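Local coordinates for DPS family protein (PDB 3IQ1) that probably binds and oxidises iron as a ferritin-like protein of the Dps family, assembled from twelve copies of one chain, at residues B[27-41]-B[53-67]. Residues are numbered along the deposited sequence; the frame is centred on the assembly and turned at random.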
loop_
_atom_site.group_PDB
_atom_site.type_symbol
_atom_site.label_atom_id
_atom_site.label_comp_id
_atom_site.label_asym_id
_atom_site.label_seq_id
_atom_site.Cartn_x
_atom_site.Cartn_y
_atom_site.Cartn_z
ATOM N N LEU B 27 0.668 -29.658 -21.024
ATOM C CA LEU B 27 -0.472 -28.762 -20.777
ATOM C C LEU B 27 -1.733 -29.567 -20.499
ATOM O O LEU B 27 -2.464 -29.248 -19.571
ATOM C CB LEU B 27 -0.640 -27.828 -21.982
ATOM C CG LEU B 27 -1.856 -26.916 -21.956
ATOM C CD1 LEU B 27 -1.846 -26.019 -20.734
ATOM C CD2 LEU B 27 -1.910 -26.102 -23.224
ATOM N N ALA B 28 -1.966 -30.622 -21.268
ATOM C CA ALA B 28 -3.094 -31.536 -21.009
ATOM C C ALA B 28 -3.084 -32.122 -19.612
ATOM O O ALA B 28 -4.114 -32.155 -18.937
ATOM C CB ALA B 28 -3.114 -32.646 -22.043
ATOM N N ASN B 29 -1.901 -32.579 -19.184
ATOM C CA ASN B 29 -1.751 -33.083 -17.849
ATOM C C ASN B 29 -2.025 -31.999 -16.820
ATOM O O ASN B 29 -2.694 -32.254 -15.823
ATOM C CB ASN B 29 -0.379 -33.692 -17.665
ATOM C CG ASN B 29 -0.273 -35.091 -18.309
ATOM O OD1 ASN B 29 0.723 -35.375 -19.034
ATOM N ND2 ASN B 29 -1.200 -35.934 -18.066
ATOM N N TYR B 30 -1.461 -30.810 -17.010
ATOM C CA TYR B 30 -1.754 -29.714 -16.099
ATOM C C TYR B 30 -3.223 -29.440 -15.936
ATOM O O TYR B 30 -3.696 -29.131 -14.828
ATOM C CB TYR B 30 -1.047 -28.420 -16.487
ATOM C CG TYR B 30 0.313 -28.194 -15.912
ATOM C CD1 TYR B 30 1.460 -28.634 -16.549
ATOM C CD2 TYR B 30 0.468 -27.528 -14.730
ATOM C CE1 TYR B 30 2.699 -28.420 -16.026
ATOM C CE2 TYR B 30 1.755 -27.291 -14.209
ATOM C CZ TYR B 30 2.838 -27.753 -14.835
ATOM O OH TYR B 30 4.085 -27.524 -14.269
ATOM N N GLN B 31 -3.947 -29.473 -17.034
ATOM C CA GLN B 31 -5.337 -29.033 -17.059
ATOM C C GLN B 31 -6.183 -30.056 -16.272
ATOM O O GLN B 31 -6.990 -29.660 -15.407
ATOM C CB GLN B 31 -5.794 -28.837 -18.504
ATOM C CG GLN B 31 -5.259 -27.559 -19.137
ATOM C CD GLN B 31 -6.019 -26.300 -18.747
ATOM O OE1 GLN B 31 -6.421 -26.155 -17.581
ATOM N NE2 GLN B 31 -6.131 -25.340 -19.681
ATOM N N VAL B 32 -5.990 -31.356 -16.546
ATOM C CA VAL B 32 -6.679 -32.385 -15.772
ATOM C C VAL B 32 -6.301 -32.335 -14.298
ATOM O O VAL B 32 -7.169 -32.415 -13.420
ATOM C CB VAL B 32 -6.465 -33.784 -16.356
ATOM C CG1 VAL B 32 -7.170 -34.887 -15.482
ATOM C CG2 VAL B 32 -7.016 -33.879 -17.797
ATOM N N PHE B 33 -5.035 -32.098 -14.007
ATOM C CA PHE B 33 -4.581 -32.028 -12.640
ATOM C C PHE B 33 -5.180 -30.812 -11.908
ATOM O O PHE B 33 -5.551 -30.910 -10.725
ATOM C CB PHE B 33 -3.061 -31.966 -12.681
ATOM C CG PHE B 33 -2.362 -32.152 -11.345
ATOM C CD1 PHE B 33 -2.628 -33.233 -10.507
ATOM C CD2 PHE B 33 -1.336 -31.309 -11.008
ATOM C CE1 PHE B 33 -1.943 -33.442 -9.345
ATOM C CE2 PHE B 33 -0.621 -31.508 -9.811
ATOM C CZ PHE B 33 -0.921 -32.594 -8.981
ATOM N N TYR B 34 -5.212 -29.660 -12.586
ATOM C CA TYR B 34 -5.818 -28.490 -12.030
ATOM C C TYR B 34 -7.287 -28.775 -11.636
ATOM O O TYR B 34 -7.738 -28.412 -10.527
ATOM C CB TYR B 34 -5.743 -27.340 -13.023
ATOM C CG TYR B 34 -6.581 -26.147 -12.637
ATOM C CD1 TYR B 34 -6.061 -25.150 -11.809
ATOM C CD2 TYR B 34 -7.867 -25.989 -13.126
ATOM C CE1 TYR B 34 -6.818 -24.032 -11.478
ATOM C CE2 TYR B 34 -8.634 -24.885 -12.769
ATOM C CZ TYR B 34 -8.102 -23.921 -11.932
ATOM O OH TYR B 34 -8.831 -22.811 -11.549
HETATM N N MSE B 35 -7.997 -29.443 -12.527
HETATM C CA MSE B 35 -9.398 -29.752 -12.329
HETATM C C MSE B 35 -9.520 -30.656 -11.114
HETATM O O MSE B 35 -10.380 -30.430 -10.253
HETATM C CB MSE B 35 -10.047 -30.391 -13.582
HETATM C CG MSE B 35 -11.538 -30.594 -13.529
HETATM SE SE MSE B 35 -12.386 -28.823 -13.529
HETATM C CE MSE B 35 -12.958 -28.866 -11.803
ATOM N N ASN B 36 -8.682 -31.692 -11.042
ATOM C CA ASN B 36 -8.688 -32.557 -9.862
ATOM C C ASN B 36 -8.473 -31.793 -8.557
ATOM O O ASN B 36 -9.125 -32.061 -7.538
ATOM C CB ASN B 36 -7.624 -33.663 -9.975
ATOM C CG ASN B 36 -7.919 -34.688 -11.054
ATOM O OD1 ASN B 36 -9.008 -34.750 -11.581
ATOM N ND2 ASN B 36 -6.889 -35.480 -11.423
ATOM N N THR B 37 -7.548 -30.827 -8.581
ATOM C CA THR B 37 -7.194 -30.032 -7.423
ATOM C C THR B 37 -8.336 -29.085 -7.031
ATOM O O THR B 37 -8.572 -28.866 -5.824
ATOM C CB THR B 37 -5.879 -29.266 -7.650
ATOM O OG1 THR B 37 -4.891 -30.201 -8.071
ATOM C CG2 THR B 37 -5.405 -28.568 -6.358
ATOM N N ARG B 38 -9.075 -28.548 -8.023
ATOM C CA ARG B 38 -10.255 -27.786 -7.729
ATOM C C ARG B 38 -11.259 -28.673 -6.981
ATOM O O ARG B 38 -11.855 -28.238 -5.977
ATOM C CB ARG B 38 -10.852 -27.221 -9.002
ATOM C CG ARG B 38 -9.987 -26.136 -9.600
ATOM C CD ARG B 38 -10.303 -24.844 -9.023
ATOM N NE ARG B 38 -11.386 -24.152 -9.747
ATOM C CZ ARG B 38 -11.823 -22.962 -9.405
ATOM N NH1 ARG B 38 -11.327 -22.370 -8.347
ATOM N NH2 ARG B 38 -12.755 -22.329 -10.121
ATOM N N GLY B 39 -11.432 -29.917 -7.445
ATOM C CA GLY B 39 -12.294 -30.869 -6.765
ATOM C C GLY B 39 -11.817 -31.115 -5.327
ATOM O O GLY B 39 -12.601 -31.204 -4.390
ATOM N N TYR B 40 -10.517 -31.279 -5.154
ATOM C CA TYR B 40 -9.997 -31.522 -3.811
ATOM C C TYR B 40 -10.372 -30.389 -2.853
ATOM O O TYR B 40 -10.733 -30.644 -1.681
ATOM C CB TYR B 40 -8.484 -31.707 -3.819
ATOM C CG TYR B 40 -7.903 -32.836 -4.681
ATOM C CD1 TYR B 40 -8.635 -33.930 -5.061
ATOM C CD2 TYR B 40 -6.559 -32.803 -5.055
ATOM C CE1 TYR B 40 -8.054 -34.959 -5.836
ATOM C CE2 TYR B 40 -5.973 -33.785 -5.787
ATOM C CZ TYR B 40 -6.701 -34.887 -6.199
ATOM O OH TYR B 40 -6.136 -35.901 -6.942
ATOM N N HIS B 41 -10.218 -29.147 -3.332
ATOM C CA HIS B 41 -10.619 -27.923 -2.631
ATOM C C HIS B 41 -12.071 -27.920 -2.257
ATOM O O HIS B 41 -12.424 -27.659 -1.121
ATOM C CB HIS B 41 -10.248 -26.733 -3.526
ATOM C CG HIS B 41 -10.828 -25.421 -3.138
ATOM N ND1 HIS B 41 -10.402 -24.695 -2.032
ATOM C CD2 HIS B 41 -11.727 -24.640 -3.779
ATOM C CE1 HIS B 41 -11.053 -23.545 -1.996
ATOM N NE2 HIS B 41 -11.884 -23.493 -3.030
ATOM N N HIS B 53 -8.636 -26.736 2.520
ATOM C CA HIS B 53 -9.421 -25.880 1.604
ATOM C C HIS B 53 -8.490 -24.762 1.144
ATOM O O HIS B 53 -8.389 -24.485 -0.060
ATOM C CB HIS B 53 -10.662 -25.367 2.338
ATOM C CG HIS B 53 -11.656 -24.602 1.515
ATOM N ND1 HIS B 53 -12.464 -25.190 0.554
ATOM C CD2 HIS B 53 -12.015 -23.299 1.554
ATOM C CE1 HIS B 53 -13.247 -24.268 0.021
ATOM N NE2 HIS B 53 -12.988 -23.111 0.590
ATOM N N ALA B 54 -7.743 -24.203 2.084
ATOM C CA ALA B 54 -6.823 -23.121 1.765
ATOM C C ALA B 54 -5.575 -23.627 1.003
ATOM O O ALA B 54 -5.159 -22.996 0.008
ATOM C CB ALA B 54 -6.396 -22.344 3.020
ATOM N N LYS B 55 -5.005 -24.756 1.433
ATOM C CA LYS B 55 -3.816 -25.305 0.752
ATOM C C LYS B 55 -4.070 -25.691 -0.695
ATOM O O LYS B 55 -3.271 -25.380 -1.575
ATOM C CB LYS B 55 -3.231 -26.473 1.541
ATOM C CG LYS B 55 -1.939 -27.088 0.999
ATOM C CD LYS B 55 -0.800 -26.125 0.743
ATOM C CE LYS B 55 -0.397 -25.407 2.014
ATOM N NZ LYS B 55 0.903 -24.625 1.817
ATOM N N PHE B 56 -5.189 -26.357 -0.934
ATOM C CA PHE B 56 -5.556 -26.782 -2.285
ATOM C C PHE B 56 -5.752 -25.562 -3.179
ATOM O O PHE B 56 -5.378 -25.597 -4.351
ATOM C CB PHE B 56 -6.762 -27.697 -2.283
ATOM C CG PHE B 56 -6.517 -29.039 -1.623
ATOM C CD1 PHE B 56 -5.329 -29.729 -1.795
ATOM C CD2 PHE B 56 -7.495 -29.627 -0.886
ATOM C CE1 PHE B 56 -5.141 -30.969 -1.165
ATOM C CE2 PHE B 56 -7.328 -30.833 -0.298
ATOM C CZ PHE B 56 -6.140 -31.506 -0.419
ATOM N N GLU B 57 -6.369 -24.502 -2.657
ATOM C CA GLU B 57 -6.482 -23.262 -3.413
ATOM C C GLU B 57 -5.114 -22.654 -3.765
ATOM O O GLU B 57 -4.899 -22.221 -4.901
ATOM C CB GLU B 57 -7.373 -22.250 -2.676
ATOM C CG GLU B 57 -7.541 -20.959 -3.388
ATOM C CD GLU B 57 -8.369 -19.940 -2.604
ATOM O OE1 GLU B 57 -8.210 -19.826 -1.366
ATOM O OE2 GLU B 57 -9.085 -19.179 -3.256
ATOM N N GLU B 58 -4.182 -22.641 -2.815
ATOM C CA GLU B 58 -2.827 -22.178 -3.102
ATOM C C GLU B 58 -2.233 -22.982 -4.256
ATOM O O GLU B 58 -1.639 -22.424 -5.177
ATOM C CB GLU B 58 -1.981 -22.329 -1.844
ATOM C CG GLU B 58 -0.590 -21.950 -2.024
ATOM C CD GLU B 58 0.256 -22.249 -0.800
ATOM O OE1 GLU B 58 -0.318 -22.481 0.271
ATOM O OE2 GLU B 58 1.490 -22.193 -0.935
ATOM N N ILE B 59 -2.402 -24.283 -4.182
ATOM C CA ILE B 59 -1.812 -25.197 -5.153
ATOM C C ILE B 59 -2.433 -25.010 -6.547
ATOM O O ILE B 59 -1.693 -24.840 -7.524
ATOM C CB ILE B 59 -1.865 -26.628 -4.690
ATOM C CG1 ILE B 59 -0.856 -26.748 -3.508
ATOM C CG2 ILE B 59 -1.550 -27.554 -5.864
ATOM C CD1 ILE B 59 -0.859 -28.050 -2.779
ATOM N N TYR B 60 -3.769 -24.982 -6.649
ATOM C CA TYR B 60 -4.354 -24.764 -7.977
ATOM C C TYR B 60 -4.141 -23.357 -8.569
ATOM O O TYR B 60 -4.056 -23.211 -9.799
ATOM C CB TYR B 60 -5.816 -25.211 -8.081
ATOM C CG TYR B 60 -6.887 -24.401 -7.407
ATOM C CD1 TYR B 60 -7.695 -24.983 -6.471
ATOM C CD2 TYR B 60 -7.145 -23.110 -7.778
ATOM C CE1 TYR B 60 -8.711 -24.279 -5.886
ATOM C CE2 TYR B 60 -8.180 -22.375 -7.196
ATOM C CZ TYR B 60 -8.961 -22.983 -6.270
ATOM O OH TYR B 60 -10.010 -22.266 -5.692
ATOM N N THR B 61 -3.951 -22.352 -7.714
ATOM C CA THR B 61 -3.641 -20.996 -8.138
ATOM C C THR B 61 -2.265 -20.984 -8.828
ATOM O O THR B 61 -2.089 -20.338 -9.875
ATOM C CB THR B 61 -3.717 -20.045 -6.944
ATOM O OG1 THR B 61 -5.075 -20.014 -6.484
ATOM C CG2 THR B 61 -3.336 -18.646 -7.356
ATOM N N ASP B 62 -1.304 -21.658 -8.217
ATOM C CA ASP B 62 0.067 -21.776 -8.759
ATOM C C ASP B 62 0.020 -22.609 -10.074
ATOM O O ASP B 62 0.662 -22.263 -11.063
ATOM C CB ASP B 62 1.002 -22.380 -7.700
ATOM C CG ASP B 62 1.390 -21.381 -6.580
ATOM O OD1 ASP B 62 1.288 -20.131 -6.816
ATOM O OD2 ASP B 62 1.817 -21.806 -5.465
ATOM N N LEU B 63 -0.801 -23.674 -10.126
ATOM C CA LEU B 63 -0.942 -24.437 -11.380
ATOM C C LEU B 63 -1.497 -23.596 -12.516
ATOM O O LEU B 63 -1.067 -23.725 -13.669
ATOM C CB LEU B 63 -1.836 -25.669 -11.174
ATOM C CG LEU B 63 -1.394 -26.862 -10.292
ATOM C CD1 LEU B 63 -2.495 -27.915 -10.125
ATOM C CD2 LEU B 63 -0.096 -27.498 -10.895
ATOM N N GLN B 64 -2.433 -22.699 -12.173
ATOM C CA GLN B 64 -3.086 -21.862 -13.164
ATOM C C GLN B 64 -2.056 -20.911 -13.765
ATOM O O GLN B 64 -2.050 -20.730 -14.994
ATOM C CB GLN B 64 -4.237 -21.070 -12.566
ATOM C CG GLN B 64 -4.905 -20.232 -13.638
ATOM C CD GLN B 64 -6.120 -20.919 -14.192
ATOM O OE1 GLN B 64 -6.126 -22.121 -14.461
ATOM N NE2 GLN B 64 -7.197 -20.152 -14.329
ATOM N N LEU B 65 -1.182 -20.374 -12.927
ATOM C CA LEU B 65 -0.084 -19.516 -13.422
ATOM C C LEU B 65 0.754 -20.288 -14.458
ATOM O O LEU B 65 1.117 -19.755 -15.512
ATOM C CB LEU B 65 0.840 -18.997 -12.283
ATOM C CG LEU B 65 0.189 -18.003 -11.292
ATOM C CD1 LEU B 65 1.083 -17.638 -10.102
ATOM C CD2 LEU B 65 -0.187 -16.756 -12.025
ATOM N N LYS B 66 1.054 -21.534 -14.144
ATOM C CA LYS B 66 1.904 -22.381 -15.009
ATOM C C LYS B 66 1.219 -22.731 -16.283
ATOM O O LYS B 66 1.850 -22.743 -17.328
ATOM C CB LYS B 66 2.384 -23.609 -14.253
ATOM C CG LYS B 66 3.441 -23.238 -13.178
ATOM C CD LYS B 66 4.095 -24.415 -12.474
ATOM C CE LYS B 66 5.238 -24.047 -11.545
ATOM N NZ LYS B 66 4.767 -23.360 -10.268
ATOM N N ILE B 67 -0.082 -23.002 -16.236
ATOM C CA ILE B 67 -0.874 -23.283 -17.403
ATOM C C ILE B 67 -0.830 -22.104 -18.382
ATOM O O ILE B 67 -0.618 -22.290 -19.589
ATOM C CB ILE B 67 -2.324 -23.605 -17.033
ATOM C CG1 ILE B 67 -2.409 -25.030 -16.474
ATOM C CG2 ILE B 67 -3.182 -23.501 -18.242
ATOM C CD1 ILE B 67 -3.726 -25.296 -15.696
HETATM O O HOH W 1 -6.838 -23.295 -16.573
#
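His41 and His53 tie two antiparallel helices of a ferritin-like four-helix bundle together with reciprocal bonds, each imidazole reaching the other's backbone carbonyl. His41 ND1 donates to His53 O at 2.8 Å and His53 ND1 to His41 O at 3.0 Å, both acceptors lying close to the donor ring's plane. With CG anti to the backbone N in both residues (chi1 167° in His41), the rings come to lie as an offset stack, their planes 16° apart. On the other face of His41 arrives the edge of Tyr60, whose CG takes the crowded position between backbone N and carbonyl carbon (chi1 73°). Arg38 folds over Tyr60, its CD 3.4 Å above the ring centroid, and its NH2 forms a salt bridge with Asp68 OD1 of a second subunit. The Thr37 side chain, its OG1 bonded to Phe33 O, is a knob among Phe56, Ile59, Tyr60 and Leu63, with CG2 facing the first three. Tyr34 brings its ring edge to Tyr60 O, while Gln64 OE1 lies over one face. Further along, toward Ile67, packing turns apolar: Leu63 CD2 meets Tyr30 CE2 at 3.8 Å, and Ile67 CG1 meets Tyr30 CB at 3.7 Å. Engaging each ND1 with a carbonyl limits rotation of the stacked rings and leaves NE2 as the ring nitrogen not used in this pair of bonds, while the Arg38 salt bridge joins the residue packed on Tyr60 to the subunit interface.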